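Local coordinates for protein peptidoglycan N-acetylglucosamine deacetylase (Agathobacter rectalis, PDB 5JMU) that probably removes acetyl groups from N-acetylglucosamine of peptidoglycan as a zinc-dependent hydrolase, this chain being the catalytic domain of a longer membrane protein, at residues Ala142-Ser154 with Pro212-Val224. Sequence-based numbering, arbitrary orientation.
Sequences ARGLLYCDWNVSS and PLTTSSPMSHHRV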
ATOM      1  N   ALA A 142      10.648 -15.986   1.653  1.00 13.07           N
ATOM      2  CA  ALA A 142      12.001 -16.559   1.537  1.00 13.91           C
ATOM      3  C   ALA A 142      12.996 -15.486   1.098  1.00 15.71           C
ATOM      4  O   ALA A 142      14.199 -15.551   1.434  1.00 15.97           O
ATOM      5  CB  ALA A 142      11.985 -17.719   0.529  1.00 14.11           C
ATOM      6  N   ARG A 143      12.528 -14.529   0.300  1.00 15.90           N
ATOM      7  CA  ARG A 143      13.385 -13.422  -0.123  1.00 16.09           C
ATOM      8  C   ARG A 143      13.538 -12.306   0.912  1.00 15.32           C
ATOM      9  O   ARG A 143      14.201 -11.289   0.625  1.00 17.79           O
ATOM     10  CB  ARG A 143      12.864 -12.818  -1.430  1.00 17.40           C
ATOM     11  CG  ARG A 143      13.065 -13.835  -2.526  1.00 23.21           C
ATOM     12  CD  ARG A 143      12.258 -13.581  -3.783  1.00 35.39           C
ATOM     13  NE  ARG A 143      12.875 -12.575  -4.628  1.00 40.50           N
ATOM     14  CZ  ARG A 143      13.319 -12.762  -5.869  1.00 37.53           C
ATOM     15  NH1 ARG A 143      13.235 -13.944  -6.479  1.00 36.20           N
ATOM     16  NH2 ARG A 143      13.837 -11.730  -6.508  1.00 39.97           N
ATOM     17  N   GLY A 144      13.003 -12.511   2.101  1.00 15.38           N
ATOM     18  CA  GLY A 144      13.148 -11.532   3.170  1.00 16.69           C
ATOM     19  C   GLY A 144      12.242 -10.343   3.056  1.00 19.34           C
ATOM     20  O   GLY A 144      12.420  -9.346   3.762  1.00 18.90           O
ATOM     21  N   LEU A 145      11.239 -10.452   2.182  1.00 13.00           N
ATOM     22  CA  LEU A 145      10.289  -9.361   2.004  1.00 12.28           C
ATOM     23  C   LEU A 145       9.026  -9.538   2.865  1.00 12.65           C
ATOM     24  O   LEU A 145       8.657 -10.670   3.212  1.00 16.34           O
ATOM     25  CB  LEU A 145       9.892  -9.272   0.536  1.00 12.54           C
ATOM     26  CG  LEU A 145      11.015  -8.826  -0.395  1.00 16.79           C
ATOM     27  CD1 LEU A 145      10.490  -9.006  -1.792  1.00 20.27           C
ATOM     28  CD2 LEU A 145      11.345  -7.360  -0.093  1.00 17.71           C
ATOM     29  N   LEU A 146       8.403  -8.430   3.238  1.00 10.92           N
ATOM     30  CA  LEU A 146       7.146  -8.444   3.977  1.00 11.17           C
ATOM     31  C   LEU A 146       6.066  -8.049   3.011  1.00 11.24           C
ATOM     32  O   LEU A 146       6.346  -7.330   2.050  1.00 12.28           O
ATOM     33  CB  LEU A 146       7.152  -7.447   5.134  1.00 13.01           C
ATOM     34  CG  LEU A 146       8.269  -7.715   6.141  1.00 14.65           C
ATOM     35  CD1 LEU A 146       8.539  -6.454   6.965  1.00 18.13           C
ATOM     36  CD2 LEU A 146       7.904  -8.885   6.990  1.00 17.25           C
ATOM     37  N   TYR A 147       4.843  -8.531   3.216  1.00  9.73           N
ATOM     38  CA  TYR A 147       3.757  -8.052   2.352  1.00 11.35           C
ATOM     39  C   TYR A 147       2.590  -7.635   3.232  1.00 11.88           C
ATOM     40  O   TYR A 147       2.436  -8.116   4.353  1.00 11.47           O
ATOM     41  CB  TYR A 147       3.304  -9.106   1.326  1.00 11.34           C
ATOM     42  CG  TYR A 147       2.607 -10.347   1.878  1.00 10.25           C
ATOM     43  CD1 TYR A 147       3.335 -11.460   2.322  1.00 14.22           C
ATOM     44  CD2 TYR A 147       1.201 -10.397   1.941  1.00 10.16           C
ATOM     45  CE1 TYR A 147       2.675 -12.616   2.799  1.00 14.72           C
ATOM     46  CE2 TYR A 147       0.535 -11.534   2.406  1.00 13.23           C
ATOM     47  CZ  TYR A 147       1.270 -12.616   2.856  1.00 14.50           C
ATOM     48  OH  TYR A 147       0.566 -13.724   3.319  1.00 17.36           O
ATOM     49  N   CYS A 148       1.793  -6.711   2.733  1.00  9.75           N
ATOM     50  CA  CYS A 148       0.665  -6.191   3.522  1.00 10.04           C
ATOM     51  C   CYS A 148      -0.566  -6.028   2.625  1.00  9.21           C
ATOM     52  O   CYS A 148      -0.487  -5.492   1.507  1.00 10.33           O
ATOM     53  CB  CYS A 148       1.066  -4.854   4.140  1.00 11.37           C
ATOM     54  SG  CYS A 148      -0.084  -4.269   5.405  1.00 12.57           S
ATOM     55  N   ASP A 149      -1.686  -6.596   3.085  1.00  9.04           N
ATOM     56  CA  ASP A 149      -2.986  -6.336   2.493  1.00  8.79           C
ATOM     57  C   ASP A 149      -3.625  -5.142   3.221  1.00 10.81           C
ATOM     58  O   ASP A 149      -2.942  -4.154   3.426  1.00 11.17           O
ATOM     59  CB  ASP A 149      -3.814  -7.624   2.572  1.00  9.53           C
ATOM     60  CG  ASP A 149      -3.195  -8.740   1.736  1.00 13.72           C
ATOM     61  OD1 ASP A 149      -2.760  -8.464   0.578  1.00 11.15           O
ATOM     62  OD2 ASP A 149      -3.111  -9.885   2.210  1.00 13.96           O
ATOM     63  N   TRP A 150      -4.902  -5.227   3.609  1.00 11.36           N
ATOM     64  CA  TRP A 150      -5.550  -4.095   4.277  1.00 11.06           C
ATOM     65  C   TRP A 150      -6.764  -4.609   5.049  1.00 11.76           C
ATOM     66  O   TRP A 150      -7.221  -5.717   4.795  1.00 12.66           O
ATOM     67  CB  TRP A 150      -5.993  -3.020   3.255  1.00 10.93           C
ATOM     68  CG  TRP A 150      -6.959  -3.575   2.228  1.00 12.82           C
ATOM     69  CD1 TRP A 150      -8.350  -3.492   2.255  1.00 15.97           C
ATOM     70  CD2 TRP A 150      -6.623  -4.277   1.013  1.00 11.81           C
ATOM     71  NE1 TRP A 150      -8.873  -4.138   1.146  1.00 17.04           N
ATOM     72  CE2 TRP A 150      -7.835  -4.621   0.374  1.00 16.42           C
ATOM     73  CE3 TRP A 150      -5.404  -4.647   0.399  1.00 11.70           C
ATOM     74  CZ2 TRP A 150      -7.872  -5.316  -0.860  1.00 18.74           C
ATOM     75  CZ3 TRP A 150      -5.448  -5.353  -0.807  1.00 14.62           C
ATOM     76  CH2 TRP A 150      -6.668  -5.673  -1.423  1.00 14.87           C
ATOM     77  N   ASN A 151      -7.261  -3.821   6.016  1.00 10.33           N
ATOM     78  CA  ASN A 151      -8.498  -4.202   6.677  1.00  9.66           C
ATOM     79  C   ASN A 151      -9.509  -3.043   6.737  1.00 12.52           C
ATOM     80  O   ASN A 151     -10.521  -3.176   7.418  1.00 12.61           O
ATOM     81  CB  ASN A 151      -8.235  -4.742   8.104  1.00 11.91           C
ATOM     82  CG  ASN A 151      -7.575  -3.719   8.999  1.00 11.16           C
ATOM     83  OD1 ASN A 151      -7.393  -2.568   8.616  1.00 10.79           O
ATOM     84  ND2 ASN A 151      -7.226  -4.133  10.219  1.00 11.61           N
ATOM     85  N   VAL A 152      -9.245  -1.938   6.045  1.00 10.06           N
ATOM     86  CA  VAL A 152     -10.264  -0.881   5.858  1.00 10.98           C
ATOM     87  C   VAL A 152     -10.330  -0.531   4.391  1.00 10.07           C
ATOM     88  O   VAL A 152      -9.327  -0.113   3.820  1.00 11.49           O
ATOM     89  CB  VAL A 152      -9.934   0.386   6.690  1.00 10.48           C
ATOM     90  CG1 VAL A 152     -10.896   1.561   6.364  1.00 13.64           C
ATOM     91  CG2 VAL A 152      -9.990   0.038   8.148  1.00 10.97           C
ATOM     92  N   SER A 153     -11.496  -0.742   3.777  1.00 11.36           N
ATOM     93  CA  SER A 153     -11.703  -0.307   2.396  1.00 11.72           C
ATOM     94  C   SER A 153     -12.199   1.109   2.320  1.00 15.19           C
ATOM     95  O   SER A 153     -13.058   1.522   3.086  1.00 15.85           O
ATOM     96  CB  SER A 153     -12.683  -1.209   1.718  1.00 15.77           C
ATOM     97  OG  SER A 153     -12.028  -2.477   1.649  1.00 25.81           O
ATOM     98  N   SER A 154     -11.616   1.870   1.397  1.00 15.36           N
ATOM     99  CA  SER A 154     -12.100   3.236   1.174  1.00 14.07           C
ATOM    100  C   SER A 154     -13.210   3.282   0.137  1.00 13.90           C
ATOM    101  O   SER A 154     -13.858   4.309  -0.005  1.00 14.30           O
ATOM    102  CB  SER A 154     -10.956   4.133   0.702  1.00 12.90           C
ATOM    103  OG  SER A 154     -10.539   3.656  -0.566  1.00 13.63           O
ATOM    104  N   PRO A 212       3.358   5.313   9.599  1.00 10.94           N
ATOM    105  CA  PRO A 212       3.830   4.600   8.395  1.00 12.00           C
ATOM    106  C   PRO A 212       4.148   3.135   8.727  1.00 11.39           C
ATOM    107  O   PRO A 212       4.455   2.805   9.885  1.00 11.03           O
ATOM    108  CB  PRO A 212       5.111   5.334   8.012  1.00 13.32           C
ATOM    109  CG  PRO A 212       5.719   5.711   9.428  1.00 11.57           C
ATOM    110  CD  PRO A 212       4.470   5.952  10.348  1.00 11.66           C
ATOM    111  N   LEU A 213       4.050   2.254   7.728  1.00 12.64           N
ATOM    112  CA  LEU A 213       4.414   0.855   7.953  1.00 10.85           C
ATOM    113  C   LEU A 213       5.909   0.762   7.985  1.00 10.10           C
ATOM    114  O   LEU A 213       6.608   1.380   7.158  1.00 13.80           O
ATOM    115  CB  LEU A 213       3.842  -0.050   6.837  1.00 10.46           C
ATOM    116  CG  LEU A 213       2.321  -0.286   6.928  1.00 12.08           C
ATOM    117  CD1 LEU A 213       1.817  -0.837   5.587  1.00 14.08           C
ATOM    118  CD2 LEU A 213       1.966  -1.202   8.089  1.00 10.60           C
ATOM    119  N   THR A 214       6.444  -0.053   8.902  1.00 10.21           N
ATOM    120  CA  THR A 214       7.867  -0.347   8.923  1.00 10.07           C
ATOM    121  C   THR A 214       8.053  -1.852   9.043  1.00 14.08           C
ATOM    122  O   THR A 214       7.099  -2.594   9.153  1.00 12.91           O
ATOM    123  CB  THR A 214       8.588   0.345  10.078  1.00 18.04           C
ATOM    124  OG1 THR A 214       8.161  -0.245  11.317  1.00 20.96           O
ATOM    125  CG2 THR A 214       8.246   1.819  10.086  1.00 16.56           C
ATOM    126  N   THR A 215       9.298  -2.286   9.020  1.00 14.07           N
ATOM    127  CA  THR A 215       9.543  -3.727   9.065  1.00 16.57           C
ATOM    128  C   THR A 215       9.189  -4.347  10.420  1.00 17.78           C
ATOM    129  O   THR A 215       9.066  -5.556  10.510  1.00 20.47           O
ATOM    130  CB  THR A 215      11.015  -4.057   8.732  1.00 15.86           C
ATOM    131  OG1 THR A 215      11.858  -3.351   9.626  1.00 18.86           O
ATOM    132  CG2 THR A 215      11.310  -3.645   7.264  1.00 20.89           C
ATOM    133  N   SER A 216       9.025  -3.526  11.450  1.00 17.79           N
ATOM    134  CA  SER A 216       8.605  -4.073  12.735  1.00 19.94           C
ATOM    135  C   SER A 216       7.097  -3.930  12.960  1.00 17.73           C
ATOM    136  O   SER A 216       6.603  -4.359  14.007  1.00 19.84           O
ATOM    137  CB  SER A 216       9.407  -3.418  13.868  1.00 26.96           C
ATOM    138  OG  SER A 216       9.342  -2.033  13.740  1.00 29.30           O
ATOM    139  N   SER A 217       6.363  -3.327  12.005  1.00 14.59           N
ATOM    140  CA  SER A 217       4.905  -3.223  12.133  1.00 13.72           C
ATOM    141  C   SER A 217       4.233  -4.582  11.988  1.00 14.69           C
ATOM    142  O   SER A 217       4.662  -5.422  11.189  1.00 16.12           O
ATOM    143  CB  SER A 217       4.299  -2.291  11.069  1.00 12.69           C
ATOM    144  OG  SER A 217       4.900  -1.013  11.138  1.00 14.75           O
ATOM    145  N   PRO A 218       3.117  -4.768  12.703  1.00 13.92           N
ATOM    146  CA  PRO A 218       2.276  -5.930  12.352  1.00 13.24           C
ATOM    147  C   PRO A 218       1.766  -5.775  10.917  1.00 18.05           C
ATOM    148  O   PRO A 218       1.404  -4.662  10.531  1.00 21.78           O
ATOM    149  CB  PRO A 218       1.134  -5.874  13.392  1.00 13.35           C
ATOM    150  CG  PRO A 218       1.014  -4.372  13.736  1.00 19.16           C
ATOM    151  CD  PRO A 218       2.503  -3.885  13.714  1.00 15.99           C
HETATM  152  N   MSE A 219       1.800  -6.845  10.116  1.00 13.95           N
HETATM  153  CA  MSE A 219       1.230  -6.799   8.772  1.00 15.43           C
HETATM  154  C   MSE A 219      -0.226  -7.254   8.801  1.00 17.28           C
HETATM  155  O   MSE A 219      -0.628  -8.062   9.641  1.00 20.95           O
HETATM  156  CB  MSE A 219       2.019  -7.718   7.800  1.00 17.72           C
HETATM  157  CG  MSE A 219       3.504  -7.375   7.638  1.00 17.78           C
HETATM  158 SE   MSE A 219       3.764  -5.794   6.549  0.70 16.29          SE
HETATM  159  CE  MSE A 219       4.368  -4.511   7.909  1.00 16.62           C
ATOM    160  N   SER A 220      -0.999  -6.751   7.853  1.00 13.11           N
ATOM    161  CA  SER A 220      -2.371  -7.200   7.678  1.00 14.93           C
ATOM    162  C   SER A 220      -2.342  -8.223   6.547  1.00 12.22           C
ATOM    163  O   SER A 220      -1.943  -7.855   5.422  1.00 16.17           O
ATOM    164  CB  SER A 220      -3.268  -6.004   7.334  1.00 20.05           C
ATOM    165  OG  SER A 220      -4.594  -6.411   7.097  1.00 27.95           O
ATOM    166  N   HIS A 221      -2.692  -9.484   6.844  1.00 13.30           N
ATOM    167  CA  HIS A 221      -2.706 -10.535   5.810  1.00 11.96           C
ATOM    168  C   HIS A 221      -4.089 -11.105   5.588  1.00 14.49           C
ATOM    169  O   HIS A 221      -4.754 -11.560   6.545  1.00 19.23           O
ATOM    170  CB  HIS A 221      -1.788 -11.713   6.171  1.00 15.28           C
ATOM    171  CG  HIS A 221      -0.331 -11.399   6.066  1.00 14.09           C
ATOM    172  ND1 HIS A 221       0.657 -12.301   6.423  1.00 20.84           N
ATOM    173  CD2 HIS A 221       0.311 -10.278   5.650  1.00 13.31           C
ATOM    174  CE1 HIS A 221       1.845 -11.747   6.235  1.00 21.79           C
ATOM    175  NE2 HIS A 221       1.664 -10.526   5.754  1.00 14.07           N
ATOM    176  N   HIS A 222      -4.509 -11.124   4.344  1.00 12.55           N
ATOM    177  CA  HIS A 222      -5.751 -11.798   3.984  1.00 12.77           C
ATOM    178  C   HIS A 222      -5.532 -13.298   3.908  1.00 16.97           C
ATOM    179  O   HIS A 222      -4.403 -13.764   4.033  1.00 17.08           O
ATOM    180  CB  HIS A 222      -6.200 -11.331   2.607  1.00 12.73           C
ATOM    181  CG  HIS A 222      -6.655  -9.906   2.533  1.00 13.64           C
ATOM    182  ND1 HIS A 222      -6.942  -9.301   1.335  1.00 13.36           N
ATOM    183  CD2 HIS A 222      -6.902  -8.988   3.497  1.00 12.25           C
ATOM    184  CE1 HIS A 222      -7.342  -8.053   1.559  1.00 15.51           C
ATOM    185  NE2 HIS A 222      -7.325  -7.840   2.859  1.00 13.23           N
ATOM    186  N   ARG A 223      -6.611 -14.027   3.617  1.00 16.87           N
ATOM    187  CA  ARG A 223      -6.560 -15.435   3.213  1.00 16.50           C
ATOM    188  C   ARG A 223      -5.995 -15.494   1.797  1.00 15.17           C
ATOM    189  O   ARG A 223      -6.311 -14.647   0.965  1.00 17.43           O
ATOM    190  CB  ARG A 223      -7.987 -16.051   3.250  1.00 19.51           C
ATOM    191  CG  ARG A 223      -8.072 -17.508   2.833  1.00 27.67           C
ATOM    192  CD  ARG A 223      -9.517 -18.015   2.784  1.00 27.99           C
ATOM    193  NE  ARG A 223      -9.557 -19.477   2.585  1.00 37.55           N
ATOM    194  CZ  ARG A 223      -9.568 -20.098   1.402  1.00 48.60           C
ATOM    195  NH1 ARG A 223      -9.561 -19.408   0.265  1.00 46.04           N
ATOM    196  NH2 ARG A 223      -9.596 -21.430   1.349  1.00 53.93           N
ATOM    197  N   VAL A 224      -5.153 -16.482   1.497  1.00 14.03           N
ATOM    198  CA  VAL A 224      -4.780 -16.702   0.103  1.00 12.04           C
ATOM    199  C   VAL A 224      -5.821 -17.603  -0.582  1.00 14.00           C
ATOM    200  O   VAL A 224      -6.184 -18.647  -0.064  1.00 14.03           O
ATOM    201  CB  VAL A 224      -3.373 -17.333  -0.001  1.00 16.52           C
ATOM    202  CG1 VAL A 224      -3.052 -17.758  -1.435  1.00 16.06           C
ATOM    203  CG2 VAL A 224      -2.318 -16.354   0.515  1.00 18.23           C
TER
HETATM  204  O   HOH W   1       4.675 -10.512   5.409  1.00 14.59           O
HETATM  205  O   HOH W   2      -1.961 -13.699   2.728  1.00 16.19           O
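The rings of Tyr-147 and His-221 lie flat on one another as an offset stack, centroids 3.8 Å apart and planes 2° from parallel. A second aromatic pair is edge-to-face: His-222 turns CE1 onto the Trp-150 face, 3.7 Å from CE2. Asp-149 CB, 3.4 Å from the His-222 centroid, adds a CH-pi contact.

Histidine suits both places because each ring also donates from its edge. His-221 NE2 bonds Tyr-147 O at 2.9 Å, bent and tilted from the carbonyl plane, whereas His-222 NE2 meets Trp-150 O in the plane of the Trp-150 carbonyl; Ser-121 holds ND1 of His-222. This joins the tail after strand 209-210 to the chain leading from strand 146-147 into the central parallel sheet of the NodB-type polysaccharide deacetylase domain. The Trp-150 side chain comes to about 8 Å from the zinc ion bound by Asp-28, His-76 and His-80.

With CG beside the backbone N (chi1 -64°), the Asp-149 side chain heads toward 212-224, and OD2 offers its anti lone pair to His-222 N, an almost straight bond of 2.8 Å; OD2 also bonds Ser-120. Asp-149 N donates to Ser-220 O. Among apolar groups, Met-219, present as selenomethionine, bends to bring SE 3.7 Å from Cys-148 CB, and Leu-146 CD1 rests on Thr-215 CA.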